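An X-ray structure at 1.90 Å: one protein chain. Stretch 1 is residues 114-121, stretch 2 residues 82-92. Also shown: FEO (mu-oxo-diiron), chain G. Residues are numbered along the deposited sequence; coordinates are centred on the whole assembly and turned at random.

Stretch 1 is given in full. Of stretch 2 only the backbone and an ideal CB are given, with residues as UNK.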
ATOM      1  N   GLU A 114     -33.140  14.711 -14.317  1.00 17.34           N
ATOM      2  CA  GLU A 114     -32.718  13.813 -15.405  1.00 19.91           C
ATOM      3  C   GLU A 114     -31.591  12.860 -14.979  1.00 18.75           C
ATOM      4  O   GLU A 114     -31.643  11.658 -15.259  1.00 18.09           O
ATOM      5  CB  GLU A 114     -32.295  14.644 -16.620  1.00 19.84           C
ATOM      6  CG  GLU A 114     -33.515  15.299 -17.287  1.00 23.89           C
ATOM      7  CD  GLU A 114     -33.186  16.321 -18.362  1.00 24.28           C
ATOM      8  OE1 GLU A 114     -32.035  16.804 -18.446  1.00 30.63           O
ATOM      9  OE2 GLU A 114     -34.112  16.639 -19.143  1.00 29.42           O
ATOM     10  N   HIS A 115     -30.587  13.401 -14.286  1.00 18.56           N
ATOM     11  CA  HIS A 115     -29.441  12.602 -13.854  1.00 18.49           C
ATOM     12  C   HIS A 115     -29.819  11.646 -12.712  1.00 17.44           C
ATOM     13  O   HIS A 115     -29.413  10.483 -12.728  1.00 17.89           O
ATOM     14  CB  HIS A 115     -28.226  13.492 -13.504  1.00 18.82           C
ATOM     15  CG  HIS A 115     -27.610  14.184 -14.689  1.00 22.16           C
ATOM     16  ND1 HIS A 115     -26.666  15.182 -14.560  1.00 23.90           N
ATOM     17  CD2 HIS A 115     -27.833  14.052 -16.022  1.00 25.77           C
ATOM     18  CE1 HIS A 115     -26.325  15.627 -15.759  1.00 25.09           C
ATOM     19  NE2 HIS A 115     -27.016  14.954 -16.664  1.00 25.76           N
ATOM     20  N   LEU A 116     -30.591  12.128 -11.728  1.00 16.56           N
ATOM     21  CA  LEU A 116     -31.076  11.267 -10.646  1.00 15.86           C
ATOM     22  C   LEU A 116     -31.881  10.070 -11.180  1.00 16.35           C
ATOM     23  O   LEU A 116     -31.722   8.929 -10.731  1.00 16.28           O
ATOM     24  CB  LEU A 116     -31.967  12.062  -9.657  1.00 15.25           C
ATOM     25  CG  LEU A 116     -31.279  13.039  -8.711  1.00 14.30           C
ATOM     26  CD1 LEU A 116     -32.324  13.955  -8.004  1.00 15.44           C
ATOM     27  CD2 LEU A 116     -30.400  12.309  -7.694  1.00 15.32           C
ATOM     28  N   LYS A 117     -32.774  10.337 -12.122  1.00 16.64           N
ATOM     29  CA  LYS A 117     -33.558   9.238 -12.705  1.00 16.83           C
ATOM     30  C   LYS A 117     -32.699   8.223 -13.464  1.00 17.70           C
ATOM     31  O   LYS A 117     -32.916   7.013 -13.339  1.00 18.52           O
ATOM     32  CB  LYS A 117     -34.662   9.780 -13.610  1.00 17.01           C
ATOM     33  CG  LYS A 117     -35.842  10.410 -12.933  1.00 16.51           C
ATOM     34  CD  LYS A 117     -36.722  11.033 -14.032  1.00 21.12           C
ATOM     35  CE  LYS A 117     -37.939  11.723 -13.477  1.00 25.97           C
ATOM     36  NZ  LYS A 117     -38.835  12.248 -14.579  1.00 27.37           N
ATOM     37  N   ILE A 118     -31.711   8.691 -14.221  1.00 18.70           N
ATOM     38  CA  ILE A 118     -30.859   7.769 -15.008  1.00 19.24           C
ATOM     39  C   ILE A 118     -29.990   6.913 -14.087  1.00 18.50           C
ATOM     40  O   ILE A 118     -29.824   5.701 -14.300  1.00 18.09           O
ATOM     41  CB  ILE A 118     -29.960   8.520 -16.011  1.00 20.12           C
ATOM     42  CG1 ILE A 118     -30.811   9.102 -17.142  1.00 22.63           C
ATOM     43  CG2 ILE A 118     -28.953   7.545 -16.645  1.00 21.54           C
ATOM     44  CD1 ILE A 118     -30.062  10.031 -18.039  1.00 27.97           C
ATOM     45  N   LEU A 119     -29.493   7.522 -13.033  1.00 17.48           N
ATOM     46  CA  LEU A 119     -28.638   6.851 -12.094  1.00 16.96           C
ATOM     47  C   LEU A 119     -29.370   5.910 -11.148  1.00 16.97           C
ATOM     48  O   LEU A 119     -28.848   4.952 -10.725  1.00 17.26           O
ATOM     49  CB  LEU A 119     -27.804   7.847 -11.313  1.00 16.15           C
ATOM     50  CG  LEU A 119     -26.713   8.480 -12.144  1.00 16.66           C
ATOM     51  CD1 LEU A 119     -26.127   9.670 -11.519  1.00 15.52           C
ATOM     52  CD2 LEU A 119     -25.668   7.460 -12.522  1.00 16.54           C
ATOM     53  N   TYR A 120     -30.582   6.255 -10.802  1.00 16.64           N
ATOM     54  CA  TYR A 120     -31.094   5.768  -9.527  1.00 16.38           C
ATOM     55  C   TYR A 120     -32.526   5.263  -9.663  1.00 16.86           C
ATOM     56  O   TYR A 120     -33.034   4.562  -8.789  1.00 17.83           O
ATOM     57  CB  TYR A 120     -31.023   6.869  -8.466  1.00 15.56           C
ATOM     58  CG  TYR A 120     -29.626   7.393  -8.220  1.00 15.10           C
ATOM     59  CD1 TYR A 120     -28.563   6.524  -8.019  1.00 13.88           C
ATOM     60  CD2 TYR A 120     -29.373   8.758  -8.188  1.00 14.84           C
ATOM     61  CE1 TYR A 120     -27.284   6.999  -7.794  1.00 11.31           C
ATOM     62  CE2 TYR A 120     -28.098   9.243  -7.963  1.00 13.19           C
ATOM     63  CZ  TYR A 120     -27.058   8.359  -7.767  1.00 12.95           C
ATOM     64  OH  TYR A 120     -25.788   8.837  -7.543  1.00 15.31           O
ATOM     65  N   GLY A 121     -33.172   5.624 -10.767  1.00 17.75           N
ATOM     66  CA  GLY A 121     -34.527   5.176 -11.039  1.00 18.36           C
ATOM     67  C   GLY A 121     -35.562   6.161 -10.534  1.00 18.84           C
ATOM     68  O   GLY A 121     -36.014   7.032 -11.288  1.00 19.25           O
ATOM     69  N   UNK A  82     -34.364  18.288  -0.894  1.00 11.76           N
ATOM     70  CA  UNK A  82     -33.703  19.106  -1.878  1.00 11.60           C
ATOM     71  C   UNK A  82     -32.393  18.438  -2.288  1.00 12.13           C
ATOM     72  O   UNK A  82     -31.532  18.166  -1.443  1.00 11.83           O
ATOM     73  CB  UNK A  82     -33.459  20.516  -1.337  1.00 11.60           C
ATOM     74  N   UNK A  83     -32.228  18.249  -3.594  1.00 12.78           N
ATOM     75  CA  UNK A  83     -31.038  17.614  -4.172  1.00 13.24           C
ATOM     76  C   UNK A  83     -30.253  18.598  -5.028  1.00 13.77           C
ATOM     77  O   UNK A  83     -30.762  19.109  -6.007  1.00 13.95           O
ATOM     78  CB  UNK A  83     -31.434  16.395  -5.008  1.00 13.24           C
ATOM     79  N   UNK A  84     -29.008  18.883  -4.624  1.00 13.87           N
ATOM     80  CA  UNK A  84     -28.197  19.903  -5.271  1.00 13.38           C
ATOM     81  C   UNK A  84     -27.390  19.324  -6.412  1.00 13.37           C
ATOM     82  O   UNK A  84     -26.845  20.077  -7.219  1.00 13.27           O
ATOM     83  CB  UNK A  84     -27.265  20.568  -4.256  1.00 13.38           C
ATOM     84  N   UNK A  85     -27.254  17.992  -6.439  1.00 13.02           N
ATOM     85  CA  UNK A  85     -26.195  17.324  -7.246  1.00 13.22           C
ATOM     86  C   UNK A  85     -26.536  15.822  -7.287  1.00 12.06           C
ATOM     87  O   UNK A  85     -27.004  15.275  -6.295  1.00 12.10           O
ATOM     88  CB  UNK A  85     -24.802  17.557  -6.658  1.00 13.22           C
ATOM     89  N   UNK A  86     -26.337  15.164  -8.426  1.00 11.56           N
ATOM     90  CA  UNK A  86     -26.796  13.793  -8.581  1.00 11.64           C
ATOM     91  C   UNK A  86     -25.681  12.759  -8.361  1.00 12.09           C
ATOM     92  O   UNK A  86     -25.938  11.553  -8.402  1.00 11.24           O
ATOM     93  CB  UNK A  86     -27.399  13.613  -9.975  1.00 11.64           C
ATOM     94  N   UNK A  87     -24.447  13.227  -8.143  1.00 11.71           N
ATOM     95  CA  UNK A  87     -23.327  12.306  -7.923  1.00 12.20           C
ATOM     96  C   UNK A  87     -23.595  11.379  -6.730  1.00 12.19           C
ATOM     97  O   UNK A  87     -24.213  11.794  -5.724  1.00 11.99           O
ATOM     98  CB  UNK A  87     -22.034  13.091  -7.696  1.00 12.20           C
ATOM     99  N   UNK A  88     -23.166  10.119  -6.865  1.00 11.11           N
ATOM    100  CA  UNK A  88     -23.442   9.067  -5.871  1.00 11.47           C
ATOM    101  C   UNK A  88     -23.121   9.388  -4.419  1.00 11.39           C
ATOM    102  O   UNK A  88     -23.842   8.968  -3.514  1.00 12.74           O
ATOM    103  CB  UNK A  88     -22.656   7.812  -6.256  1.00 11.47           C
ATOM    104  N   UNK A  89     -22.046  10.129  -4.182  1.00 11.02           N
ATOM    105  CA  UNK A  89     -21.677  10.465  -2.815  1.00 11.31           C
ATOM    106  C   UNK A  89     -22.736  11.282  -2.062  1.00 11.12           C
ATOM    107  O   UNK A  89     -22.784  11.222  -0.842  1.00 11.08           O
ATOM    108  CB  UNK A  89     -20.358  11.240  -2.829  1.00 11.31           C
ATOM    109  N   UNK A  90     -23.584  12.019  -2.774  1.00 11.21           N
ATOM    110  CA  UNK A  90     -24.687  12.739  -2.117  1.00 11.58           C
ATOM    111  C   UNK A  90     -26.055  12.214  -2.488  1.00 12.05           C
ATOM    112  O   UNK A  90     -27.058  12.840  -2.153  1.00 12.87           O
ATOM    113  CB  UNK A  90     -24.618  14.228  -2.462  1.00 11.58           C
ATOM    114  N   UNK A  91     -26.119  11.109  -3.213  1.00 11.33           N
ATOM    115  CA  UNK A  91     -27.402  10.752  -3.827  1.00 11.11           C
ATOM    116  C   UNK A  91     -27.749   9.272  -3.852  1.00 12.06           C
ATOM    117  O   UNK A  91     -28.927   8.930  -3.953  1.00 12.03           O
ATOM    118  CB  UNK A  91     -27.420  11.269  -5.267  1.00 11.11           C
ATOM    119  N   UNK A  92     -26.746   8.388  -3.774  1.00 11.93           N
ATOM    120  CA  UNK A  92     -27.008   7.000  -4.142  1.00 12.92           C
ATOM    121  C   UNK A  92     -27.894   6.224  -3.162  1.00 13.09           C
ATOM    122  O   UNK A  92     -28.499   5.201  -3.552  1.00 13.96           O
ATOM    123  CB  UNK A  92     -25.673   6.267  -4.288  1.00 12.92           C
TER
HETATM  124 FE1  FEO G 701     -19.182  15.267  -3.582  1.00 11.41          FE
HETATM  125 FE2  FEO G 701     -19.485  15.880  -6.970  1.00 14.54          FE
HETATM  126  O   FEO G 701     -19.931  14.888  -5.228  1.00 11.74           O

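Most of stretch 1 is helix, and its His 115, Leu 116, Leu 119 and Tyr 120 meet the loop of stretch 2. Glu 114, Lys 117, Ile 118 and Gly 121 take no part in the contact.

Position 82 has extended phi/psi of -92/126 and nothing of stretch 1 within 5.5 Å of its ideal CB; a beta-branched residue would suit, among others. It is Val 82.

At position 83 the CB points toward the helix and lies 4.0 Å from Leu 116 CD1. An apolar chain would suit, and there is room for a long one if it runs on past the leucine. The residue is Met 83, with all three chi angles m, its CB packed against that methyl.

Position 84 is out of reach, so stretch 1 would allow many polar or apolar residues; it is Asn 84. Position 85 sends its CB away from the helix, on the side where the diiron group lies, so a metal ligand is a natural candidate. It is His 85, whose NE2 binds FE2 of FEO at 2.3 Å.

Position 86 is a close fit. The ideal CB points toward the helix and sits 3.6 Å from His 115 CB, 3.9 Å from Leu 116 N and 4.4 Å from Leu 119 CD1. With helix backbone so near, a small side chain is favoured: alanine, or perhaps serine or glycine at some cost in packing. It is Ala 86, whose CB touches His 115 CB at 3.6 Å and Leu 116 CD2 at 4.0 Å. The backbone contributes too: Tyr 120 OH donates a hydrogen bond to Ala 86 O at 2.9 Å, a link any residue here could supply, although the placing of that hydroxyl is less sure.

Position 87 turns away again toward the metals, where an acid or a histidine would serve. Glu 87 binds FE2 of FEO through OE1 at 2.1 Å.

At position 88 phi/psi of -51/-36 does not demand glycine. The ideal CB points sideways, 3.5 Å from Tyr 120 OH, so stretch 1 does not exclude a side chain; several small residues would suit. Gly 88 has none, and its CA lies at the edge of the tyrosine ring.

Positions 89 and 90 have nothing of stretch 1 within 5.5 Å of their ideal CBs, leaving the metals as the guide; acid or histidine would do. Asp 89 OD2 and His 90 NE2 bind FE1 of FEO at 2.1 and 2.2 Å.

Position 91 points its CB toward the helix, a tight 3.4 Å from Tyr 120 CE2, so a methyl nearly fills the space. Ala 91 packs its CB on Tyr 120 CE2 at 3.5 Å and Leu 116 CD2 at 3.9 Å.

At position 92 the CB points sideways, 3.9 Å from Tyr 120 CE1; alanine, serine or threonine could suit. Ser 92, with chi1 p, turns OG back to donate to Gly 88 O at 3.0 Å, bracing the loop.

Stretch 2 (82-92) VMNHAEGDHAS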
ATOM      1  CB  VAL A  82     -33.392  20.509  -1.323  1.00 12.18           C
ATOM      2  CG1 VAL A  82     -32.533  21.307  -2.295  1.00 12.34           C
ATOM      3  CG2 VAL A  82     -34.689  21.278  -0.927  1.00 11.34           C
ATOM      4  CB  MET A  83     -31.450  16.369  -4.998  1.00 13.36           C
ATOM      5  CG  MET A  83     -32.067  15.228  -4.160  1.00 12.81           C
ATOM      6  SD  MET A  83     -31.025  14.590  -2.825  1.00 14.10           S
ATOM      7  CE  MET A  83     -29.709  13.789  -3.745  1.00 14.49           C
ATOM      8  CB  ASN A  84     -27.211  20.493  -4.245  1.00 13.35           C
ATOM      9  CG  ASN A  84     -27.884  21.405  -3.246  1.00 15.72           C
ATOM     10  OD1 ASN A  84     -27.792  21.198  -2.018  1.00 19.92           O
ATOM     11  ND2 ASN A  84     -28.560  22.414  -3.750  1.00 12.51           N
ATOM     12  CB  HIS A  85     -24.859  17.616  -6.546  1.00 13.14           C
ATOM     13  CG  HIS A  85     -23.623  17.095  -7.224  1.00 14.42           C
ATOM     14  ND1 HIS A  85     -23.427  17.097  -8.586  1.00 15.04           N
ATOM     15  CD2 HIS A  85     -22.459  16.664  -6.681  1.00 13.74           C
ATOM     16  CE1 HIS A  85     -22.222  16.617  -8.861  1.00 14.92           C
ATOM     17  NE2 HIS A  85     -21.607  16.360  -7.720  1.00 13.52           N
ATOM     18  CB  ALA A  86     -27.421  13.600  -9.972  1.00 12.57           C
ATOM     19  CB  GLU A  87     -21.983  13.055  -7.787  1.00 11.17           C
ATOM     20  CG  GLU A  87     -20.763  12.125  -8.014  1.00 13.97           C
ATOM     21  CD  GLU A  87     -19.462  12.855  -7.889  1.00 14.17           C
ATOM     22  OE1 GLU A  87     -19.461  14.085  -8.110  1.00 14.93           O
ATOM     23  OE2 GLU A  87     -18.454  12.199  -7.535  1.00 18.86           O
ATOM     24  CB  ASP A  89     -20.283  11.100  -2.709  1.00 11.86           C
ATOM     25  CG  ASP A  89     -20.104  12.334  -3.595  1.00 11.93           C
ATOM     26  OD1 ASP A  89     -20.666  12.393  -4.703  1.00 10.24           O
ATOM     27  OD2 ASP A  89     -19.368  13.251  -3.182  1.00 12.50           O
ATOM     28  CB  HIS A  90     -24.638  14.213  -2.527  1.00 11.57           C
ATOM     29  CG  HIS A  90     -23.266  14.768  -2.429  1.00 11.79           C
ATOM     30  ND1 HIS A  90     -22.675  15.020  -1.218  1.00 10.20           N
ATOM     31  CD2 HIS A  90     -22.326  15.011  -3.374  1.00 11.78           C
ATOM     32  CE1 HIS A  90     -21.429  15.417  -1.414  1.00 10.55           C
ATOM     33  NE2 HIS A  90     -21.197  15.430  -2.716  1.00 11.40           N
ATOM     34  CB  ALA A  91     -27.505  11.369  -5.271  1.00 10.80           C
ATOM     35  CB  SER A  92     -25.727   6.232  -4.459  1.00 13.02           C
ATOM     36  OG  SER A  92     -24.854   6.193  -3.350  1.00 13.02           O
TER
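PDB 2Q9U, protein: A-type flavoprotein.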